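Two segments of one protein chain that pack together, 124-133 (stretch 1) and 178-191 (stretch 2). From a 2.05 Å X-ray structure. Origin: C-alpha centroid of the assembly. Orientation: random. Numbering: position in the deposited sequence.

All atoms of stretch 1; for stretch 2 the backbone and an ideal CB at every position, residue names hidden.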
# COMPACT_ATOMS: atom_id res chain seq x y z
N MSE A 124 4.90 25.21 -17.13
CA MSE A 124 6.17 24.51 -16.99
C MSE A 124 6.78 24.18 -18.34
O MSE A 124 7.99 24.25 -18.52
CB MSE A 124 5.99 23.22 -16.19
CG MSE A 124 5.65 23.43 -14.74
SE MSE A 124 6.99 24.53 -13.85
CE MSE A 124 8.58 23.43 -14.18
N THR A 125 5.92 23.82 -19.30
CA THR A 125 6.40 23.49 -20.64
C THR A 125 7.06 24.70 -21.29
O THR A 125 8.12 24.57 -21.93
CB THR A 125 5.26 22.98 -21.51
OG1 THR A 125 4.69 21.81 -20.91
CG2 THR A 125 5.76 22.63 -22.90
N GLN A 126 6.47 25.88 -21.13
CA GLN A 126 7.09 27.11 -21.63
C GLN A 126 8.43 27.36 -20.95
O GLN A 126 9.42 27.72 -21.61
CB GLN A 126 6.15 28.30 -21.43
CG GLN A 126 4.80 28.20 -22.13
CD GLN A 126 3.90 29.40 -21.85
OE1 GLN A 126 3.98 30.02 -20.79
NE2 GLN A 126 3.05 29.74 -22.82
N LEU A 127 8.49 27.18 -19.63
CA LEU A 127 9.73 27.44 -18.90
C LEU A 127 10.86 26.53 -19.38
O LEU A 127 11.99 26.98 -19.57
CB LEU A 127 9.50 27.25 -17.40
CG LEU A 127 10.67 27.41 -16.43
CD1 LEU A 127 11.41 28.73 -16.63
CD2 LEU A 127 10.17 27.29 -14.99
N ILE A 128 10.56 25.25 -19.60
CA ILE A 128 11.60 24.30 -19.98
C ILE A 128 12.11 24.61 -21.38
O ILE A 128 13.33 24.65 -21.62
CB ILE A 128 11.07 22.86 -19.87
CG1 ILE A 128 10.86 22.49 -18.40
CG2 ILE A 128 12.00 21.90 -20.57
CD1 ILE A 128 10.08 21.21 -18.19
N SER A 129 11.20 24.83 -22.33
CA SER A 129 11.58 25.24 -23.67
C SER A 129 12.47 26.47 -23.64
O SER A 129 13.56 26.49 -24.23
CB SER A 129 10.34 25.51 -24.52
OG SER A 129 9.57 24.34 -24.66
N ALA A 130 12.01 27.53 -22.96
CA ALA A 130 12.79 28.76 -22.90
C ALA A 130 14.19 28.49 -22.38
O ALA A 130 15.18 28.92 -22.99
CB ALA A 130 12.08 29.80 -22.03
N ALA A 131 14.29 27.76 -21.27
CA ALA A 131 15.60 27.45 -20.70
C ALA A 131 16.49 26.76 -21.72
O ALA A 131 17.67 27.09 -21.85
CB ALA A 131 15.42 26.57 -19.46
N PHE A 132 15.94 25.80 -22.47
CA PHE A 132 16.75 25.09 -23.44
C PHE A 132 17.10 25.98 -24.62
O PHE A 132 18.21 25.91 -25.15
CB PHE A 132 16.05 23.82 -23.91
CG PHE A 132 16.31 22.64 -23.03
CD1 PHE A 132 17.56 22.05 -23.01
CD2 PHE A 132 15.32 22.15 -22.21
CE1 PHE A 132 17.80 20.96 -22.20
CE2 PHE A 132 15.56 21.07 -21.39
CZ PHE A 132 16.80 20.47 -21.39
N GLU A 133 16.17 26.83 -25.05
CA GLU A 133 16.48 27.75 -26.14
C GLU A 133 17.59 28.71 -25.74
O GLU A 133 18.53 28.96 -26.52
CB GLU A 133 15.24 28.52 -26.56
CG GLU A 133 15.52 29.47 -27.72
CD GLU A 133 16.00 28.74 -28.95
OE1 GLU A 133 15.57 27.59 -29.18
OE2 GLU A 133 16.81 29.31 -29.71
N UNK A 178 4.01 16.63 -21.37
CA UNK A 178 4.11 17.97 -21.94
C UNK A 178 5.42 18.60 -21.51
O UNK A 178 6.28 18.91 -22.34
CB UNK A 178 2.93 18.84 -21.51
N UNK A 179 5.55 18.79 -20.20
CA UNK A 179 6.81 19.26 -19.66
C UNK A 179 7.93 18.26 -19.83
O UNK A 179 9.07 18.63 -20.08
CB UNK A 179 6.65 19.60 -18.18
N UNK A 180 7.61 16.97 -19.70
CA UNK A 180 8.61 15.94 -19.97
C UNK A 180 9.04 15.99 -21.43
O UNK A 180 10.22 15.85 -21.75
CB UNK A 180 8.06 14.55 -19.62
N UNK A 181 8.09 16.23 -22.33
CA UNK A 181 8.42 16.24 -23.75
C UNK A 181 9.31 17.43 -24.10
O UNK A 181 10.26 17.29 -24.88
CB UNK A 181 7.14 16.27 -24.59
N UNK A 182 9.01 18.60 -23.54
CA UNK A 182 9.87 19.77 -23.74
C UNK A 182 11.29 19.50 -23.26
O UNK A 182 12.26 19.96 -23.87
CB UNK A 182 9.30 20.99 -23.01
N UNK A 183 11.42 18.77 -22.15
CA UNK A 183 12.73 18.47 -21.59
C UNK A 183 13.50 17.50 -22.48
O UNK A 183 14.69 17.69 -22.75
CB UNK A 183 12.59 17.89 -20.18
N UNK A 184 12.81 16.45 -22.93
CA UNK A 184 13.41 15.46 -23.83
C UNK A 184 13.88 16.12 -25.11
O UNK A 184 15.01 15.89 -25.57
CB UNK A 184 12.41 14.34 -24.15
N UNK A 185 13.01 16.90 -25.74
CA UNK A 185 13.39 17.62 -26.95
C UNK A 185 14.60 18.52 -26.69
O UNK A 185 15.49 18.63 -27.54
CB UNK A 185 12.21 18.45 -27.47
N UNK A 186 14.67 19.14 -25.51
CA UNK A 186 15.81 19.99 -25.21
C UNK A 186 17.10 19.21 -25.10
O UNK A 186 18.13 19.61 -25.66
CB UNK A 186 15.56 20.76 -23.91
N UNK A 187 17.06 18.08 -24.39
CA UNK A 187 18.24 17.24 -24.23
C UNK A 187 18.73 16.72 -25.57
O UNK A 187 19.93 16.74 -25.87
CB UNK A 187 17.94 16.07 -23.29
N UNK A 188 17.81 16.21 -26.39
CA UNK A 188 18.19 15.71 -27.71
C UNK A 188 18.83 16.81 -28.54
O UNK A 188 19.82 16.58 -29.25
CB UNK A 188 16.97 15.14 -28.44
N UNK A 189 18.28 18.02 -28.46
CA UNK A 189 18.81 19.14 -29.23
C UNK A 189 20.24 19.46 -28.81
O UNK A 189 21.10 19.73 -29.66
CB UNK A 189 17.92 20.37 -29.06
N UNK A 190 20.52 19.42 -27.51
CA UNK A 190 21.89 19.62 -27.04
C UNK A 190 22.80 18.49 -27.51
O UNK A 190 23.98 18.71 -27.80
CB UNK A 190 21.92 19.72 -25.51
N UNK A 191 22.26 17.26 -27.57
CA UNK A 191 23.07 16.13 -27.98
C UNK A 191 23.33 16.10 -29.47
O UNK A 191 24.45 15.80 -29.91
CB UNK A 191 22.40 14.82 -27.55

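The two helices run nearly parallel at 9°, their axes 8.4 Å apart at closest approach.

At position 178 the ideal CB points sideways, 3.5 Å from T125 OG1. Something small, polar or apolar, would fit; the residue is A178. At position 179 the backbones come very close, its CA 4.4 Å from the CA of T125. An ideal CB would have room, 3.8 Å from I128 CD1, so glycine is not demanded, though a small residue seems natural. It is G179, and I128 CD1 rests 3.4 Å from its carbonyl O.

Positions 180 and 181 have nothing of stretch 1 within reach of their CB atoms, and many residues would serve; they are V180, directed away, and N181.

Position 182 points toward stretch 1, into a shallow site bounded by T125 CG2, I128 CG2 and S129 OG, all within 4 Å of the ideal CB. Alanine or another small residue suits such close quarters. A182 places its CB 3.8 Å from I128 CG2 and 3.9 Å from T125 CG2.

Position 183 points sideways, past I128 CG2 and the F132 ring. A large apolar side chain could extend along these surfaces, aliphatic or aromatic. F183, with chi1 t, brings CD1 to 3.4 Å from F132 CE2; the ring planes meet obliquely at 61°, while I128 CG2 lies at the edge of the F183 ring.

Positions 184 and 185 find no partner here, leaving the choice open: I184 and R185.

Position 186 is decisive. Its ideal CB would stand 2.2 Å from F132 CG, a clash, so only glycine fits the backbone and ring as they lie. G186 lets the ring cover the backbone, with its CA 3.5 Å from the F132 ring centroid, a CH-pi contact over the face.

Position 187 points away, but a long apolar chain could still touch the ring: I187 CG1 lies 4.0 Å from F132 CZ. Position 188 is out of reach and stretch 1 leaves its choice open; D188 is hydrogen-bonded elsewhere in the structure.

Position 189 points toward stretch 1, but its CB has no close neighbour. The carboxylate of E133 invites a long basic chain, lysine or arginine. R189 extends with chi1 to chi3 all t and forms a salt bridge, with a very short 2.4 Å hydrogen bond from NH2 to E133 OE1.

Position 190 faces F132 from a distance, suiting a sizeable apolar residue; L190 CD1 reaches the ring edge, 3.9 Å from F132 CE1. Together 183, 186, 187 and 190 form the hole for F132. Position 191 is out of reach, so stretch 1 leaves the choice open; it is G191.

Stretch 2 178-191: AGVNAFIRGIDRLG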
# COMPACT_ATOMS: atom_id res chain seq x y z
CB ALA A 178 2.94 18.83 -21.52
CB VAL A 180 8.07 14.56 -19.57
CG1 VAL A 180 9.02 13.46 -20.03
CG2 VAL A 180 7.87 14.48 -18.07
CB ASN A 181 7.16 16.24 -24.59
CG ASN A 181 7.05 15.00 -25.45
OD1 ASN A 181 6.69 13.93 -24.97
ND2 ASN A 181 7.40 15.14 -26.73
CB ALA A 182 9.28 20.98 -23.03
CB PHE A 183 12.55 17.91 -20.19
CG PHE A 183 13.82 17.76 -19.42
CD1 PHE A 183 14.53 18.88 -19.01
CD2 PHE A 183 14.31 16.51 -19.11
CE1 PHE A 183 15.70 18.75 -18.29
CE2 PHE A 183 15.48 16.36 -18.39
CZ PHE A 183 16.18 17.49 -17.99
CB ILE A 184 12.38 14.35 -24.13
CG1 ILE A 184 12.19 13.44 -22.93
CG2 ILE A 184 12.76 13.59 -25.38
CD1 ILE A 184 10.85 12.75 -23.01
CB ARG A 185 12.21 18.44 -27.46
CG ARG A 185 11.05 17.57 -27.95
CD ARG A 185 9.82 18.39 -28.29
NE ARG A 185 8.70 17.52 -28.64
CZ ARG A 185 7.52 17.96 -29.09
NH1 ARG A 185 7.31 19.26 -29.25
NH2 ARG A 185 6.56 17.09 -29.39
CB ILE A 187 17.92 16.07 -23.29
CG1 ILE A 187 17.67 16.59 -21.88
CG2 ILE A 187 19.02 15.03 -23.33
CD1 ILE A 187 17.28 15.49 -20.95
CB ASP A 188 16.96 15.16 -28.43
CG ASP A 188 16.46 13.89 -27.81
OD1 ASP A 188 17.17 13.34 -26.95
OD2 ASP A 188 15.35 13.45 -28.18
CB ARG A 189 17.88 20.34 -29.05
CG ARG A 189 18.10 21.49 -29.99
CD ARG A 189 16.98 22.49 -29.77
NE ARG A 189 17.31 23.82 -30.26
CZ ARG A 189 16.67 24.92 -29.88
NH1 ARG A 189 15.68 24.85 -29.00
NH2 ARG A 189 17.04 26.10 -30.36
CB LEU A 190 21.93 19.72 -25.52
CG LEU A 190 21.26 20.93 -24.86
CD1 LEU A 190 21.51 20.96 -23.35
CD2 LEU A 190 21.74 22.21 -25.51
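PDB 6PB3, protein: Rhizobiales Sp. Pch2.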